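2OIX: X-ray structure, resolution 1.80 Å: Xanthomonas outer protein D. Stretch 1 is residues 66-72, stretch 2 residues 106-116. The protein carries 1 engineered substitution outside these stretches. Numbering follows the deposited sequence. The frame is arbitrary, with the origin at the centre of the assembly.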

# COMPACT_ATOMS: atom_id res chain seq x y z
N PHE A 66 -0.64 4.27 1.81
CA PHE A 66 -0.26 2.95 1.30
C PHE A 66 -1.22 1.89 1.80
O PHE A 66 -1.25 1.60 3.02
N LEU A 67 -1.96 1.28 0.88
CA LEU A 67 -3.01 0.33 1.23
C LEU A 67 -2.67 -1.03 0.70
O LEU A 67 -2.73 -1.26 -0.52
N PRO A 68 -2.25 -1.94 1.59
CA PRO A 68 -1.96 -3.31 1.13
C PRO A 68 -3.33 -3.96 0.83
O PRO A 68 -4.26 -3.86 1.64
N ILE A 69 -3.43 -4.58 -0.34
CA ILE A 69 -4.65 -5.23 -0.80
C ILE A 69 -4.46 -6.76 -0.67
O ILE A 69 -3.68 -7.32 -1.40
N ASN A 70 -5.17 -7.40 0.26
CA ASN A 70 -5.08 -8.82 0.52
C ASN A 70 -6.12 -9.60 -0.24
O ASN A 70 -7.30 -9.39 -0.05
N GLN A 71 -5.69 -10.51 -1.10
CA GLN A 71 -6.58 -11.55 -1.56
C GLN A 71 -6.30 -12.74 -0.63
O GLN A 71 -5.24 -13.35 -0.73
N PRO A 72 -7.23 -13.01 0.30
CA PRO A 72 -6.99 -13.88 1.47
C PRO A 72 -6.42 -15.24 1.08
O PRO A 72 -6.99 -15.93 0.23
N TYR A 106 -10.06 -5.88 -8.89
CA TYR A 106 -11.38 -5.70 -8.29
C TYR A 106 -11.31 -5.27 -6.81
O TYR A 106 -11.97 -4.32 -6.41
N LEU A 107 -10.52 -5.99 -6.02
CA LEU A 107 -10.31 -5.66 -4.61
C LEU A 107 -9.74 -4.23 -4.50
O LEU A 107 -10.26 -3.46 -3.71
N ALA A 108 -8.70 -3.88 -5.28
CA ALA A 108 -8.18 -2.48 -5.30
C ALA A 108 -9.26 -1.42 -5.69
O ALA A 108 -9.29 -0.30 -5.15
N ASP A 109 -10.13 -1.80 -6.63
CA ASP A 109 -11.14 -0.91 -7.13
C ASP A 109 -12.23 -0.70 -6.10
O ASP A 109 -12.75 0.40 -5.95
N MET A 110 -12.55 -1.76 -5.37
CA MET A 110 -13.56 -1.65 -4.29
C MET A 110 -13.00 -0.77 -3.18
O MET A 110 -13.71 0.08 -2.68
N ALA A 111 -11.72 -0.96 -2.83
CA ALA A 111 -11.06 -0.10 -1.85
C ALA A 111 -11.15 1.37 -2.29
O ALA A 111 -11.61 2.22 -1.51
N ALA A 112 -10.77 1.65 -3.54
CA ALA A 112 -10.84 3.01 -4.11
C ALA A 112 -12.25 3.51 -4.07
O ALA A 112 -12.51 4.62 -3.64
N TYR A 113 -13.18 2.67 -4.50
CA TYR A 113 -14.60 3.06 -4.46
C TYR A 113 -15.07 3.46 -3.05
O TYR A 113 -15.71 4.49 -2.86
N HIS A 114 -14.76 2.62 -2.05
CA HIS A 114 -15.17 2.90 -0.67
C HIS A 114 -14.39 4.03 0.02
O HIS A 114 -14.77 4.48 1.09
N LEU A 115 -13.29 4.47 -0.60
CA LEU A 115 -12.57 5.65 -0.13
C LEU A 115 -13.11 6.94 -0.74
O LEU A 115 -12.55 8.03 -0.51
N GLY A 116 -14.20 6.82 -1.50
CA GLY A 116 -14.72 7.93 -2.27
C GLY A 116 -14.07 8.28 -3.60
O GLY A 116 -14.35 9.36 -4.16

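The strand 66-71 lies across the helix 106-114 with their axes 8.6 Å apart at closest approach and their N-to-C directions 133° apart. No hydrogen bond links the two stretches, so the 285 Å² buried between them rests on apolar packing.

Strand alternation selects the inward residues. The CA-to-CB bonds of L67 and I69 point toward the helix, whereas F66 and P68 have side chains that stay at least 9.0 Å from it. I69 contacts three helix residues, L107, A108 and A111, and I69 CA lies 6.3 Å from A108 CA. With chi1 -55° and chi2 -56° (m, m), its two branches reach different helix residues: CG2 comes to 3.5 Å from L107 CB, while CD1, carried on CG1, comes to 4.1 Å from A111 CB. CG1 itself lies 4.4 Å from A108 CB. I69 also approaches the helix backbone, with CG2 3.9 Å from A108 N; the side chains of A108 and A111 are single CB methyls.

L107 points toward the strand and adopts m, t (chi1 -66°, chi2 174°). This carries CD1 to the C-terminal part of the strand, 3.6 Å from N70 O and 3.8 Å from Q71 CB, both van der Waals contacts. The CA-to-CB bond of N70 points away, so its backbone carries that contact. Q71 points sideways; its t, t chain (chi1 -166°, chi2 -178°) is extended, and NE2 hydrogen-bonds elsewhere in the structure.

At the other end, L67 has chi1 -57° (m) but chi2 125°, between wells. Its CD2 meets L115 CD1 at 4.0 Å. L115, with chi1 -76° and chi2 165° (m, t), points toward the strand from just beyond the helix, where G116, at phi 80°, completes a Schellman motif. The helix residues Y106, D109, M110, Y113 and H114 keep their side chains more than 8 Å from the strand.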

# COMPACT_ATOMS: atom_id res chain seq x y z
CB PHE A 66 1.20 2.62 1.73
CG PHE A 66 2.14 3.65 1.24
CD1 PHE A 66 2.85 3.45 0.04
CD2 PHE A 66 2.26 4.89 1.92
CE1 PHE A 66 3.68 4.48 -0.48
CE2 PHE A 66 3.10 5.89 1.43
CZ PHE A 66 3.84 5.66 0.24
CB LEU A 67 -4.34 0.75 0.60
CG LEU A 67 -4.80 2.18 0.99
CD1 LEU A 67 -5.05 3.05 -0.22
CD2 LEU A 67 -6.05 2.15 1.81
CB PRO A 68 -1.24 -3.95 2.31
CG PRO A 68 -0.81 -2.75 3.23
CD PRO A 68 -1.99 -1.78 3.04
CB ILE A 69 -4.95 -4.83 -2.26
CG1 ILE A 69 -5.02 -3.29 -2.43
CG2 ILE A 69 -6.27 -5.47 -2.74
CD1 ILE A 69 -5.99 -2.58 -1.57
CB ASN A 70 -5.26 -9.09 2.03
CG ASN A 70 -4.87 -10.48 2.44
OD1 ASN A 70 -4.27 -11.23 1.66
ND2 ASN A 70 -5.15 -10.81 3.68
CB GLN A 71 -6.36 -11.89 -3.04
CG GLN A 71 -7.50 -12.73 -3.64
CD GLN A 71 -7.30 -13.15 -5.12
OE1 GLN A 71 -7.88 -14.13 -5.55
NE2 GLN A 71 -6.51 -12.40 -5.86
CB PRO A 72 -8.38 -14.03 2.08
CG PRO A 72 -9.10 -12.78 1.68
CD PRO A 72 -8.61 -12.49 0.29
CB TYR A 106 -12.19 -6.98 -8.44
CG TYR A 106 -13.53 -6.93 -7.74
CD1 TYR A 106 -14.53 -6.07 -8.19
CD2 TYR A 106 -13.79 -7.75 -6.65
CE1 TYR A 106 -15.78 -6.01 -7.57
CE2 TYR A 106 -15.04 -7.70 -6.01
CZ TYR A 106 -16.02 -6.82 -6.48
OH TYR A 106 -17.25 -6.78 -5.87
CB LEU A 107 -9.37 -6.68 -3.93
CG LEU A 107 -9.90 -8.12 -3.79
CD1 LEU A 107 -8.82 -9.06 -3.25
CD2 LEU A 107 -11.11 -8.11 -2.87
CB ALA A 108 -6.97 -2.38 -6.24
CB ASP A 109 -11.75 -1.46 -8.42
CG ASP A 109 -10.86 -1.22 -9.62
OD1 ASP A 109 -9.88 -0.44 -9.49
OD2 ASP A 109 -11.13 -1.81 -10.69
CB MET A 110 -13.88 -3.02 -3.70
CG MET A 110 -14.75 -3.92 -4.61
SD MET A 110 -16.20 -3.09 -5.30
CE MET A 110 -17.19 -2.73 -3.83
CB ALA A 111 -9.59 -0.52 -1.61
CB ALA A 112 -10.31 3.05 -5.54
CB TYR A 113 -15.45 1.91 -4.96
CG TYR A 113 -16.93 2.16 -4.81
CD1 TYR A 113 -17.62 2.94 -5.73
CD2 TYR A 113 -17.66 1.58 -3.75
CE1 TYR A 113 -18.98 3.17 -5.60
CE2 TYR A 113 -19.01 1.79 -3.62
CZ TYR A 113 -19.66 2.59 -4.53
OH TYR A 113 -21.00 2.80 -4.38
CB HIS A 114 -15.08 1.63 0.17
CG HIS A 114 -16.12 0.62 -0.17
ND1 HIS A 114 -17.47 0.87 -0.06
CD2 HIS A 114 -16.01 -0.66 -0.58
CE1 HIS A 114 -18.15 -0.20 -0.43
NE2 HIS A 114 -17.29 -1.14 -0.76
CB LEU A 115 -11.05 5.52 -0.39
CG LEU A 115 -10.33 4.58 0.58
CD1 LEU A 115 -8.97 4.24 0.02
CD2 LEU A 115 -10.23 5.07 2.04